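Local atomic coordinates of cytochrome P450 reductase (Amycolatopsis methanolica 239, PDB entry 5OGX), a protein that transfers electrons from NADH, by way of FAD and a [2Fe-2S] cluster, to the cytochrome P450 partner GcoA, which O-demethylates lignin-derived aromatic compounds. Residues 6-14 / 22-33; 116-127 / 158-167. All coordinates share one frame; numbering follows the deposited sequence.

Overall arrangement
Contacts 1 and 2 illustrate how a modular electron-transfer chain is built from separate domains, each with its own packing. Contact 1 comes wholly earlier in the sequence than contact 2; their centres lie 28 Å apart, their nearest atoms about 13 Å apart, and they do not touch. Residues 6-14 and 22-33 pair a beta hairpin with a helix in the [2Fe-2S] ferredoxin domain, where the Met33 side chain comes within about 8 Å of the iron-sulfur cluster. Residues 116-127 and 158-167 are neighbouring strands of the FAD-binding domain, and the second of them hydrogen-bonds the flavin directly. Contact 1 thus lies near the cluster without a ligand of it among its residues, whereas contact 2 forms part of the FAD pocket.

Contact 1. Residues 6-14 / 22-33; sequences AVSVGGRRV and LLEAFLRGGVWM. With NA (sodium ion), chain D.
Phe26 takes CG anti to its carbonyl carbon (chi1 -75°), which swings the ring from helix 22-28 toward the hairpin, and Val9 turns CG1 between its backbone N and carbonyl carbon (chi1 64°), placing this methyl on the side of the strand that faces the ring. This is the helix-on-hairpin packing of the beta-grasp fold of plant-type [2Fe-2S] ferredoxins: strands 5-9 and 12-16, joined by a type I' turn from Val9 to Arg12, receive the helix across them. Val9 CG1 lies over one face of the ring, 3.8 Å from the centroid of Phe26, a CH-pi contact displaced toward the rim. Val7 CG2 meets Phe26 CZ, while its other methyl, Val7 CG1, packs 3.6 Å from Leu22 CD2 at the start of the helix. Farther along, Val14 CG2 touches both Ala25 CB and Phe26 CD1, the latter 3.7 Å away.

The helix ends in a Schellman motif, with Gly30 at positive phi as its C-prime residue, and the chain then turns Val31 back to the hairpin. There Val14 CG1 and Val31 CG2 come tip to tip at 3.9 Å. The same Val31 methyl sits over the centre of the Arg12 guanidinium, with Val31 CG2 3.5 Å from Arg12 CZ; the bent arginine chain folds over the valine, and Arg12 NE makes a weak hydrogen bond to Gly94 O. Leu22 and Met33 also touch Leu47 of strand 46-51. Met33 CE reaches Val9 CG1 at 4.0 Å, and Met33 SD binds the sodium ion at 2.8 Å, which Pro34 O also binds.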
loop_
_atom_site.group_PDB
_atom_site.type_symbol
_atom_site.label_atom_id
_atom_site.label_comp_id
_atom_site.label_asym_id
_atom_site.label_seq_id
_atom_site.Cartn_x
_atom_site.Cartn_y
_atom_site.Cartn_z
ATOM N N ALA A 6 -17.006 -15.455 18.357
ATOM C CA ALA A 6 -15.644 -15.959 18.288
ATOM C C ALA A 6 -15.316 -16.303 16.838
ATOM O O ALA A 6 -16.045 -17.071 16.198
ATOM C CB ALA A 6 -15.492 -17.184 19.189
ATOM N N VAL A 7 -14.240 -15.725 16.315
ATOM C CA VAL A 7 -13.792 -16.013 14.958
ATOM C C VAL A 7 -12.336 -16.457 15.007
ATOM O O VAL A 7 -11.524 -15.897 15.749
ATOM C CB VAL A 7 -13.990 -14.799 14.025
ATOM C CG1 VAL A 7 -15.484 -14.412 14.008
ATOM C CG2 VAL A 7 -13.149 -13.619 14.472
ATOM N N SER A 8 -12.004 -17.480 14.225
ATOM C CA SER A 8 -10.692 -18.088 14.341
ATOM C C SER A 8 -10.103 -18.326 12.960
ATOM O O SER A 8 -10.820 -18.627 12.003
ATOM C CB SER A 8 -10.748 -19.413 15.101
ATOM O OG SER A 8 -11.509 -20.361 14.384
ATOM N N VAL A 9 -8.783 -18.208 12.884
ATOM C CA VAL A 9 -8.013 -18.585 11.699
ATOM C C VAL A 9 -6.663 -19.104 12.169
ATOM O O VAL A 9 -6.052 -18.533 13.072
ATOM C CB VAL A 9 -7.835 -17.411 10.711
ATOM C CG1 VAL A 9 -7.018 -16.259 11.323
ATOM C CG2 VAL A 9 -7.154 -17.901 9.436
ATOM N N GLY A 10 -6.200 -20.197 11.560
ATOM C CA GLY A 10 -4.880 -20.721 11.884
ATOM C C GLY A 10 -4.659 -21.057 13.343
ATOM O O GLY A 10 -3.541 -20.900 13.846
ATOM N N GLY A 11 -5.693 -21.510 14.041
ATOM C CA GLY A 11 -5.573 -21.819 15.449
ATOM C C GLY A 11 -5.651 -20.633 16.384
ATOM O O GLY A 11 -5.558 -20.824 17.606
ATOM N N ARG A 12 -5.840 -19.426 15.864
ATOM C CA ARG A 12 -5.881 -18.203 16.658
ATOM C C ARG A 12 -7.304 -17.665 16.698
ATOM O O ARG A 12 -7.936 -17.495 15.651
ATOM C CB ARG A 12 -4.935 -17.149 16.071
ATOM C CG ARG A 12 -3.448 -17.416 16.314
ATOM C CD ARG A 12 -2.918 -16.585 17.488
ATOM N NE ARG A 12 -2.122 -15.438 17.043
ATOM C CZ ARG A 12 -2.010 -14.292 17.713
ATOM N NH1 ARG A 12 -2.645 -14.125 18.865
ATOM N NH2 ARG A 12 -1.263 -13.308 17.227
ATOM N N ARG A 13 -7.797 -17.357 17.895
ATOM C CA ARG A 13 -9.139 -16.829 18.069
ATOM C C ARG A 13 -9.094 -15.355 18.453
ATOM O O ARG A 13 -8.240 -14.934 19.238
ATOM C CB ARG A 13 -9.896 -17.608 19.151
ATOM C CG ARG A 13 -11.230 -16.976 19.555
ATOM C CD ARG A 13 -11.682 -17.449 20.925
ATOM N NE ARG A 13 -12.837 -16.695 21.413
ATOM C CZ ARG A 13 -13.700 -17.165 22.304
ATOM N NH1 ARG A 13 -13.529 -18.385 22.790
ATOM N NH2 ARG A 13 -14.727 -16.422 22.709
ATOM N N VAL A 14 -10.019 -14.573 17.898
ATOM C CA VAL A 14 -10.331 -13.238 18.395
ATOM C C VAL A 14 -11.845 -13.140 18.535
ATOM O O VAL A 14 -12.595 -13.997 18.063
ATOM C CB VAL A 14 -9.780 -12.114 17.489
ATOM C CG1 VAL A 14 -8.281 -12.308 17.244
ATOM C CG2 VAL A 14 -10.535 -12.065 16.185
ATOM N N LEU A 22 -14.418 -9.407 9.773
ATOM C CA LEU A 22 -13.416 -10.396 10.155
ATOM C C LEU A 22 -12.009 -9.812 10.076
ATOM O O LEU A 22 -11.203 -9.965 11.001
ATOM C CB LEU A 22 -13.524 -11.627 9.254
ATOM C CG LEU A 22 -14.816 -12.434 9.334
ATOM C CD1 LEU A 22 -14.727 -13.703 8.478
ATOM C CD2 LEU A 22 -15.109 -12.760 10.776
ATOM N N LEU A 23 -11.683 -9.158 8.960
ATOM C CA LEU A 23 -10.335 -8.620 8.808
ATOM C C LEU A 23 -9.988 -7.677 9.953
ATOM O O LEU A 23 -8.912 -7.778 10.546
ATOM C CB LEU A 23 -10.183 -7.907 7.465
ATOM C CG LEU A 23 -8.768 -7.320 7.281
ATOM C CD1 LEU A 23 -7.688 -8.416 7.242
ATOM C CD2 LEU A 23 -8.723 -6.480 6.018
ATOM N N GLU A 24 -10.888 -6.744 10.278
ATOM C CA GLU A 24 -10.547 -5.758 11.296
ATOM C C GLU A 24 -10.443 -6.391 12.674
ATOM O O GLU A 24 -9.576 -6.009 13.466
ATOM C CB GLU A 24 -11.559 -4.616 11.284
ATOM C CG GLU A 24 -11.386 -3.808 10.016
ATOM C CD GLU A 24 -11.918 -2.410 10.112
ATOM O OE1 GLU A 24 -12.739 -2.144 11.019
ATOM O OE2 GLU A 24 -11.524 -1.593 9.252
ATOM N N ALA A 25 -11.279 -7.388 12.958
ATOM C CA ALA A 25 -11.163 -8.095 14.226
ATOM C C ALA A 25 -9.808 -8.790 14.345
ATOM O O ALA A 25 -9.149 -8.709 15.390
ATOM C CB ALA A 25 -12.306 -9.102 14.377
ATOM N N PHE A 26 -9.369 -9.480 13.279
ATOM C CA PHE A 26 -8.082 -10.169 13.334
ATOM C C PHE A 26 -6.934 -9.172 13.460
ATOM O O PHE A 26 -6.097 -9.293 14.357
ATOM C CB PHE A 26 -7.882 -11.067 12.101
ATOM C CG PHE A 26 -8.711 -12.340 12.137
ATOM C CD1 PHE A 26 -8.613 -13.220 13.206
ATOM C CD2 PHE A 26 -9.587 -12.645 11.107
ATOM C CE1 PHE A 26 -9.390 -14.383 13.265
ATOM C CE2 PHE A 26 -10.362 -13.811 11.153
ATOM C CZ PHE A 26 -10.258 -14.680 12.230
ATOM N N LEU A 27 -6.878 -8.160 12.585
ATOM C CA LEU A 27 -5.723 -7.264 12.650
ATOM C C LEU A 27 -5.699 -6.463 13.948
ATOM O O LEU A 27 -4.621 -6.172 14.480
ATOM C CB LEU A 27 -5.688 -6.314 11.450
ATOM C CG LEU A 27 -5.572 -6.931 10.057
ATOM C CD1 LEU A 27 -5.585 -5.816 8.995
ATOM C CD2 LEU A 27 -4.323 -7.796 9.918
ATOM N N ARG A 28 -6.862 -6.069 14.460
ATOM C CA ARG A 28 -6.869 -5.369 15.743
ATOM C C ARG A 28 -6.356 -6.263 16.867
ATOM O O ARG A 28 -5.807 -5.763 17.857
ATOM C CB ARG A 28 -8.275 -4.859 16.055
ATOM C CG ARG A 28 -8.673 -3.644 15.216
ATOM C CD ARG A 28 -9.971 -3.055 15.708
ATOM N NE ARG A 28 -10.362 -1.870 14.956
ATOM C CZ ARG A 28 -10.012 -0.629 15.286
ATOM N NH1 ARG A 28 -9.253 -0.414 16.350
ATOM N NH2 ARG A 28 -10.427 0.397 14.553
ATOM N N GLY A 29 -6.502 -7.576 16.725
ATOM C CA GLY A 29 -5.915 -8.522 17.650
ATOM C C GLY A 29 -4.483 -8.914 17.358
ATOM O O GLY A 29 -3.959 -9.819 18.016
ATOM N N GLY A 30 -3.834 -8.267 16.388
ATOM C CA GLY A 30 -2.480 -8.631 16.014
ATOM C C GLY A 30 -2.366 -9.958 15.298
ATOM O O GLY A 30 -1.287 -10.554 15.298
ATOM N N VAL A 31 -3.461 -10.445 14.710
ATOM C CA VAL A 31 -3.511 -11.737 14.029
ATOM C C VAL A 31 -3.544 -11.442 12.538
ATOM O O VAL A 31 -4.503 -10.833 12.049
ATOM C CB VAL A 31 -4.743 -12.555 14.442
ATOM C CG1 VAL A 31 -4.847 -13.817 13.585
ATOM C CG2 VAL A 31 -4.705 -12.878 15.933
ATOM N N TRP A 32 -2.506 -11.859 11.819
ATOM C CA TRP A 32 -2.364 -11.452 10.426
ATOM C C TRP A 32 -3.198 -12.314 9.490
ATOM O O TRP A 32 -3.315 -13.532 9.660
ATOM C CB TRP A 32 -0.908 -11.524 9.977
ATOM C CG TRP A 32 -0.773 -11.096 8.538
ATOM C CD1 TRP A 32 -0.828 -9.818 8.048
ATOM C CD2 TRP A 32 -0.601 -11.954 7.413
ATOM N NE1 TRP A 32 -0.682 -9.829 6.671
ATOM C CE2 TRP A 32 -0.531 -11.135 6.263
ATOM C CE3 TRP A 32 -0.479 -13.351 7.268
ATOM C CZ2 TRP A 32 -0.372 -11.660 4.976
ATOM C CZ3 TRP A 32 -0.303 -13.870 5.994
ATOM C CH2 TRP A 32 -0.245 -13.026 4.863
ATOM N N MET A 33 -3.750 -11.672 8.476
ATOM C CA MET A 33 -4.165 -12.376 7.276
ATOM C C MET A 33 -4.033 -11.410 6.114
ATOM O O MET A 33 -3.994 -10.191 6.321
ATOM C CB MET A 33 -5.598 -12.895 7.397
ATOM C CG MET A 33 -6.579 -11.789 7.713
ATOM S SD MET A 33 -8.273 -12.374 7.473
ATOM C CE MET A 33 -8.202 -14.010 8.237
HETATM NA NA NA D . -7.668 -12.345 4.726
#

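Contact 2. Residues 116-127 / 158-167; sequences DTRRVLLGLAEP and DKVLELHVRR. With FAD (flavin-adenine dinucleotide), chain B.
The flavin-binding antiparallel sheet of the FAD domain, a beta barrel in this reductase family, includes strands 117-124 and 160-166, whose hydrogen-bonded pairs are Arg118-Val165, Val120-Leu163 and Leu122-Leu161. Strand 160-166 reads the flavin with its backbone: FAD N3 donates to His164 O at 2.7 Å, and Arg166 N donates to FAD O2 at 2.9 Å.

On the face carrying Arg119, Glu162 and His164, one carboxylate oxygen is gripped from both faces of its plane. Arg119 NH1 reaches Glu162 OE2 at 2.9 Å in a salt bridge, while His164 NE2, with that oxygen in its ring plane, donates to Glu162 OE2 almost straight (173°). Arg255 adds a salt bridge to the same oxygen, and Asp252 pairs with Arg119.

At the strand end, Arg167 NE and NH2 both donate to Asp116 OD1, at 3.0 and 3.2 Å, from above the carboxylate plane. Bending at chi3 (64°) turns the guanidinium edge to that oxygen, and Arg167 NH1 pairs with Asp175. With an alanine in place of Arg167, the carboxylates of Asp116 and Asp175 would probably be left with uncompensated charge and freer to turn. At the far end of strand 117-124, Leu124 CD1 packs 3.9 Å from Leu161 CD2. On the side with Val120 and Leu122, Leu161 and Leu163 lean on Val136 of strand 135-139, Leu122 touches Val107 of strand 101-114, and Val165 rests on helix 174-178.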
loop_
_atom_site.group_PDB
_atom_site.type_symbol
_atom_site.label_atom_id
_atom_site.label_comp_id
_atom_site.label_asym_id
_atom_site.label_seq_id
_atom_site.Cartn_x
_atom_site.Cartn_y
_atom_site.Cartn_z
ATOM N N ASP A 116 -0.378 19.282 -8.516
ATOM C CA ASP A 116 -1.456 18.460 -7.959
ATOM C C ASP A 116 -0.964 17.487 -6.889
ATOM O O ASP A 116 -1.553 16.423 -6.707
ATOM C CB ASP A 116 -2.185 17.678 -9.056
ATOM C CG ASP A 116 -3.041 18.563 -9.934
ATOM O OD1 ASP A 116 -3.457 19.643 -9.470
ATOM O OD2 ASP A 116 -3.295 18.170 -11.090
ATOM N N THR A 117 0.098 17.831 -6.163
ATOM C CA THR A 117 0.695 16.905 -5.207
ATOM C C THR A 117 0.948 17.615 -3.888
ATOM O O THR A 117 1.507 18.717 -3.869
ATOM C CB THR A 117 2.009 16.314 -5.742
ATOM O OG1 THR A 117 1.794 15.764 -7.046
ATOM C CG2 THR A 117 2.499 15.216 -4.817
ATOM N N ARG A 118 0.545 16.976 -2.788
ATOM C CA ARG A 118 0.777 17.505 -1.454
ATOM C C ARG A 118 1.454 16.474 -0.563
ATOM O O ARG A 118 1.152 15.278 -0.633
ATOM C CB ARG A 118 -0.524 17.942 -0.803
ATOM C CG ARG A 118 -0.920 19.335 -1.226
ATOM C CD ARG A 118 -2.220 19.802 -0.608
ATOM N NE ARG A 118 -2.274 21.256 -0.727
ATOM C CZ ARG A 118 -3.061 22.062 -0.022
ATOM N NH1 ARG A 118 -3.904 21.574 0.884
ATOM N NH2 ARG A 118 -2.996 23.372 -0.235
ATOM N N ARG A 119 2.346 16.956 0.293
ATOM C CA ARG A 119 2.867 16.171 1.401
ATOM C C ARG A 119 2.039 16.489 2.635
ATOM O O ARG A 119 1.750 17.655 2.913
ATOM C CB ARG A 119 4.345 16.477 1.666
ATOM C CG ARG A 119 5.062 15.370 2.456
ATOM C CD ARG A 119 6.403 15.823 3.033
ATOM N NE ARG A 119 7.201 16.598 2.080
ATOM C CZ ARG A 119 7.968 16.066 1.130
ATOM N NH1 ARG A 119 8.057 14.740 0.985
ATOM N NH2 ARG A 119 8.650 16.866 0.320
ATOM N N VAL A 120 1.644 15.459 3.365
ATOM C CA VAL A 120 0.926 15.639 4.617
ATOM C C VAL A 120 1.711 14.936 5.712
ATOM O O VAL A 120 2.020 13.746 5.594
ATOM C CB VAL A 120 -0.510 15.096 4.530
ATOM C CG1 VAL A 120 -1.177 15.190 5.879
ATOM C CG2 VAL A 120 -1.303 15.841 3.449
ATOM N N LEU A 121 2.043 15.669 6.768
ATOM C CA LEU A 121 2.728 15.105 7.922
ATOM C C LEU A 121 1.730 15.034 9.066
ATOM O O LEU A 121 1.162 16.057 9.455
ATOM C CB LEU A 121 3.943 15.946 8.318
ATOM C CG LEU A 121 5.038 16.078 7.269
ATOM C CD1 LEU A 121 6.219 16.851 7.851
ATOM C CD2 LEU A 121 5.481 14.706 6.752
ATOM N N LEU A 122 1.510 13.831 9.593
ATOM C CA LEU A 122 0.560 13.603 10.676
ATOM C C LEU A 122 1.322 13.196 11.928
ATOM O O LEU A 122 1.973 12.145 11.945
ATOM C CB LEU A 122 -0.447 12.509 10.309
ATOM C CG LEU A 122 -1.364 12.699 9.104
ATOM C CD1 LEU A 122 -2.305 11.499 9.017
ATOM C CD2 LEU A 122 -2.138 14.013 9.243
ATOM N N GLY A 123 1.246 14.024 12.965
ATOM C CA GLY A 123 1.889 13.694 14.222
ATOM C C GLY A 123 0.998 12.800 15.068
ATOM O O GLY A 123 -0.214 12.986 15.142
ATOM N N LEU A 124 1.622 11.814 15.705
ATOM C CA LEU A 124 0.914 10.826 16.504
ATOM C C LEU A 124 1.186 11.035 17.986
ATOM O O LEU A 124 2.286 11.427 18.384
ATOM C CB LEU A 124 1.333 9.405 16.120
ATOM C CG LEU A 124 1.032 9.023 14.679
ATOM C CD1 LEU A 124 1.417 7.560 14.462
ATOM C CD2 LEU A 124 -0.438 9.250 14.353
ATOM N N ALA A 125 0.171 10.751 18.803
ATOM C CA ALA A 125 0.354 10.827 20.251
ATOM C C ALA A 125 1.253 9.708 20.769
ATOM O O ALA A 125 1.964 9.898 21.767
ATOM C CB ALA A 125 -1.002 10.789 20.955
ATOM N N GLU A 126 1.227 8.543 20.122
ATOM C CA GLU A 126 2.007 7.372 20.494
ATOM C C GLU A 126 2.678 6.790 19.259
ATOM O O GLU A 126 2.126 6.872 18.156
ATOM C CB GLU A 126 1.122 6.295 21.139
ATOM C CG GLU A 126 0.092 6.839 22.126
ATOM C CD GLU A 126 0.726 7.435 23.372
ATOM O OE1 GLU A 126 0.046 8.226 24.072
ATOM O OE2 GLU A 126 1.903 7.109 23.655
ATOM N N PRO A 127 3.846 6.167 19.415
ATOM C CA PRO A 127 4.508 5.555 18.253
ATOM C C PRO A 127 3.626 4.502 17.606
ATOM O O PRO A 127 2.936 3.737 18.287
ATOM C CB PRO A 127 5.775 4.923 18.844
ATOM C CG PRO A 127 5.988 5.601 20.149
ATOM C CD PRO A 127 4.656 6.074 20.646
ATOM N N ASP A 158 8.447 6.788 13.530
ATOM C CA ASP A 158 7.207 6.184 14.009
ATOM C C ASP A 158 6.260 7.169 14.681
ATOM O O ASP A 158 5.195 6.754 15.144
ATOM C CB ASP A 158 7.499 5.003 14.957
ATOM C CG ASP A 158 8.370 5.377 16.140
ATOM O OD1 ASP A 158 8.645 6.577 16.361
ATOM O OD2 ASP A 158 8.781 4.442 16.864
ATOM N N LYS A 159 6.604 8.453 14.728
ATOM C CA LYS A 159 5.755 9.441 15.374
ATOM C C LYS A 159 5.184 10.483 14.429
ATOM O O LYS A 159 4.275 11.221 14.827
ATOM C CB LYS A 159 6.530 10.161 16.491
ATOM C CG LYS A 159 6.741 9.316 17.729
ATOM C CD LYS A 159 5.558 9.433 18.670
ATOM C CE LYS A 159 5.728 10.618 19.606
ATOM N NZ LYS A 159 4.441 11.016 20.225
ATOM N N VAL A 160 5.683 10.580 13.203
ATOM C CA VAL A 160 5.180 11.544 12.234
ATOM C C VAL A 160 4.979 10.787 10.933
ATOM O O VAL A 160 5.959 10.385 10.288
ATOM C CB VAL A 160 6.135 12.727 12.036
ATOM C CG1 VAL A 160 5.594 13.658 10.959
ATOM C CG2 VAL A 160 6.350 13.487 13.357
ATOM N N LEU A 161 3.723 10.575 10.551
ATOM C CA LEU A 161 3.430 9.833 9.331
ATOM C C LEU A 161 3.532 10.758 8.125
ATOM O O LEU A 161 3.078 11.902 8.167
ATOM C CB LEU A 161 2.034 9.208 9.412
ATOM C CG LEU A 161 1.744 8.358 10.656
ATOM C CD1 LEU A 161 0.312 7.809 10.592
ATOM C CD2 LEU A 161 2.749 7.207 10.836
ATOM N N GLU A 162 4.146 10.264 7.051
ATOM C CA GLU A 162 4.355 11.053 5.837
ATOM C C GLU A 162 3.514 10.470 4.711
ATOM O O GLU A 162 3.732 9.322 4.308
ATOM C CB GLU A 162 5.832 11.076 5.431
ATOM C CG GLU A 162 6.078 11.847 4.140
ATOM C CD GLU A 162 7.528 11.783 3.686
ATOM O OE1 GLU A 162 8.334 11.185 4.412
ATOM O OE2 GLU A 162 7.843 12.326 2.608
ATOM N N LEU A 163 2.589 11.276 4.179
ATOM C CA LEU A 163 1.733 10.881 3.065
ATOM C C LEU A 163 2.037 11.753 1.854
ATOM O O LEU A 163 2.346 12.944 1.993
ATOM C CB LEU A 163 0.236 11.023 3.429
ATOM C CG LEU A 163 -0.173 10.517 4.810
ATOM C CD1 LEU A 163 -1.660 10.805 5.072
ATOM C CD2 LEU A 163 0.101 9.033 4.911
ATOM N N HIS A 164 1.932 11.161 0.661
ATOM C CA HIS A 164 2.014 11.892 -0.605
ATOM C C HIS A 164 0.670 11.758 -1.299
ATOM O O HIS A 164 0.287 10.654 -1.687
ATOM C CB HIS A 164 3.117 11.341 -1.520
ATOM C CG HIS A 164 4.474 11.310 -0.892
ATOM N ND1 HIS A 164 5.552 10.705 -1.500
ATOM C CD2 HIS A 164 4.930 11.808 0.285
ATOM C CE1 HIS A 164 6.617 10.830 -0.725
ATOM N NE2 HIS A 164 6.269 11.499 0.361
ATOM N N VAL A 165 -0.033 12.872 -1.471
ATOM C CA VAL A 165 -1.420 12.863 -1.919
ATOM C C VAL A 165 -1.517 13.512 -3.292
ATOM O O VAL A 165 -1.105 14.663 -3.468
ATOM C CB VAL A 165 -2.322 13.596 -0.916
ATOM C CG1 VAL A 165 -3.788 13.459 -1.329
ATOM C CG2 VAL A 165 -2.095 13.045 0.487
ATOM N N ARG A 166 -2.104 12.797 -4.244
ATOM C CA ARG A 166 -2.375 13.347 -5.567
ATOM C C ARG A 166 -3.817 13.845 -5.640
ATOM O O ARG A 166 -4.749 13.125 -5.255
ATOM C CB ARG A 166 -2.121 12.298 -6.648
ATOM C CG ARG A 166 -2.468 12.778 -8.041
ATOM C CD ARG A 166 -1.258 13.326 -8.775
ATOM N NE ARG A 166 -1.618 13.769 -10.120
ATOM C CZ ARG A 166 -1.821 12.952 -11.150
ATOM N NH1 ARG A 166 -2.152 13.451 -12.335
ATOM N NH2 ARG A 166 -1.690 11.640 -10.999
ATOM N N ARG A 167 -3.995 15.073 -6.131
ATOM C CA ARG A 167 -5.328 15.644 -6.270
ATOM C C ARG A 167 -6.089 14.943 -7.386
ATOM O O ARG A 167 -5.611 14.865 -8.520
ATOM C CB ARG A 167 -5.240 17.149 -6.563
ATOM C CG ARG A 167 -6.559 17.906 -6.368
ATOM C CD ARG A 167 -6.402 19.409 -6.669
ATOM N NE ARG A 167 -6.058 19.632 -8.072
ATOM C CZ ARG A 167 -6.945 19.716 -9.059
ATOM N NH1 ARG A 167 -8.249 19.625 -8.807
ATOM N NH2 ARG A 167 -6.530 19.903 -10.306
HETATM P PA FAD B . -13.143 9.973 -5.179
HETATM O O1A FAD B . -14.221 10.903 -4.677
HETATM O O2A FAD B . -13.210 8.582 -4.598
HETATM O O5B FAD B . -13.204 9.842 -6.823
HETATM C C5B FAD B . -13.719 10.913 -7.581
HETATM C C4B FAD B . -13.930 10.395 -9.033
HETATM O O4B FAD B . -12.772 10.236 -9.613
HETATM C C3B FAD B . -14.578 9.000 -9.011
HETATM O O3B FAD B . -15.426 8.890 -10.064
HETATM C C2B FAD B . -13.380 8.028 -9.127
HETATM O O2B FAD B . -13.795 6.703 -9.679
HETATM C C1B FAD B . -12.534 8.663 -9.895
HETATM N N9A FAD B . -11.167 8.435 -9.502
HETATM C C8A FAD B . -10.742 7.985 -8.314
HETATM N N7A FAD B . -9.403 7.945 -8.347
HETATM C C5A FAD B . -9.009 8.385 -9.556
HETATM C C6A FAD B . -7.758 8.543 -10.103
HETATM N N6A FAD B . -6.373 8.345 -9.716
HETATM N N1A FAD B . -7.627 9.008 -11.339
HETATM C C2A FAD B . -8.728 9.323 -12.066
HETATM N N3A FAD B . -9.967 9.172 -11.533
HETATM C C4A FAD B . -10.094 8.698 -10.270
HETATM N N1 FAD B . -3.680 8.028 -3.296
HETATM C C2 FAD B . -2.597 8.987 -3.116
HETATM O O2 FAD B . -2.670 10.068 -3.598
HETATM N N3 FAD B . -1.426 8.608 -2.311
HETATM C C4 FAD B . -1.280 7.321 -1.707
HETATM O O4 FAD B . -0.313 7.046 -1.078
HETATM C C4X FAD B . -2.393 6.348 -1.930
HETATM N N5 FAD B . -2.296 5.059 -1.318
HETATM C C5X FAD B . -3.386 4.116 -1.556
HETATM C C6 FAD B . -3.263 2.834 -1.013
HETATM C C7 FAD B . -4.315 1.946 -1.247
HETATM C C7M FAD B . -4.026 0.608 -0.567
HETATM C C8 FAD B . -5.434 2.320 -1.988
HETATM C C8M FAD B . -6.536 1.285 -2.180
HETATM C C9 FAD B . -5.546 3.593 -2.537
HETATM C C9A FAD B . -4.509 4.478 -2.320
HETATM N N10 FAD B . -4.638 5.824 -2.904
HETATM C C10 FAD B . -3.555 6.727 -2.705
HETATM C "C1'" FAD B . -5.850 6.234 -3.636
HETATM C "C2'" FAD B . -6.645 7.043 -2.525
HETATM O "O2'" FAD B . -7.042 6.256 -1.410
HETATM C "C3'" FAD B . -7.926 7.736 -3.039
HETATM O "O3'" FAD B . -8.655 6.801 -3.782
HETATM C "C4'" FAD B . -7.594 8.949 -3.928
HETATM O "O4'" FAD B . -6.922 9.923 -3.175
HETATM C "C5'" FAD B . -8.877 9.574 -4.517
HETATM O "O5'" FAD B . -9.836 9.723 -3.488
HETATM P P FAD B . -10.932 10.940 -3.587
HETATM O O1P FAD B . -11.896 10.775 -2.444
HETATM O O2P FAD B . -10.247 12.282 -3.698
HETATM O O3P FAD B . -11.686 10.685 -5.020
#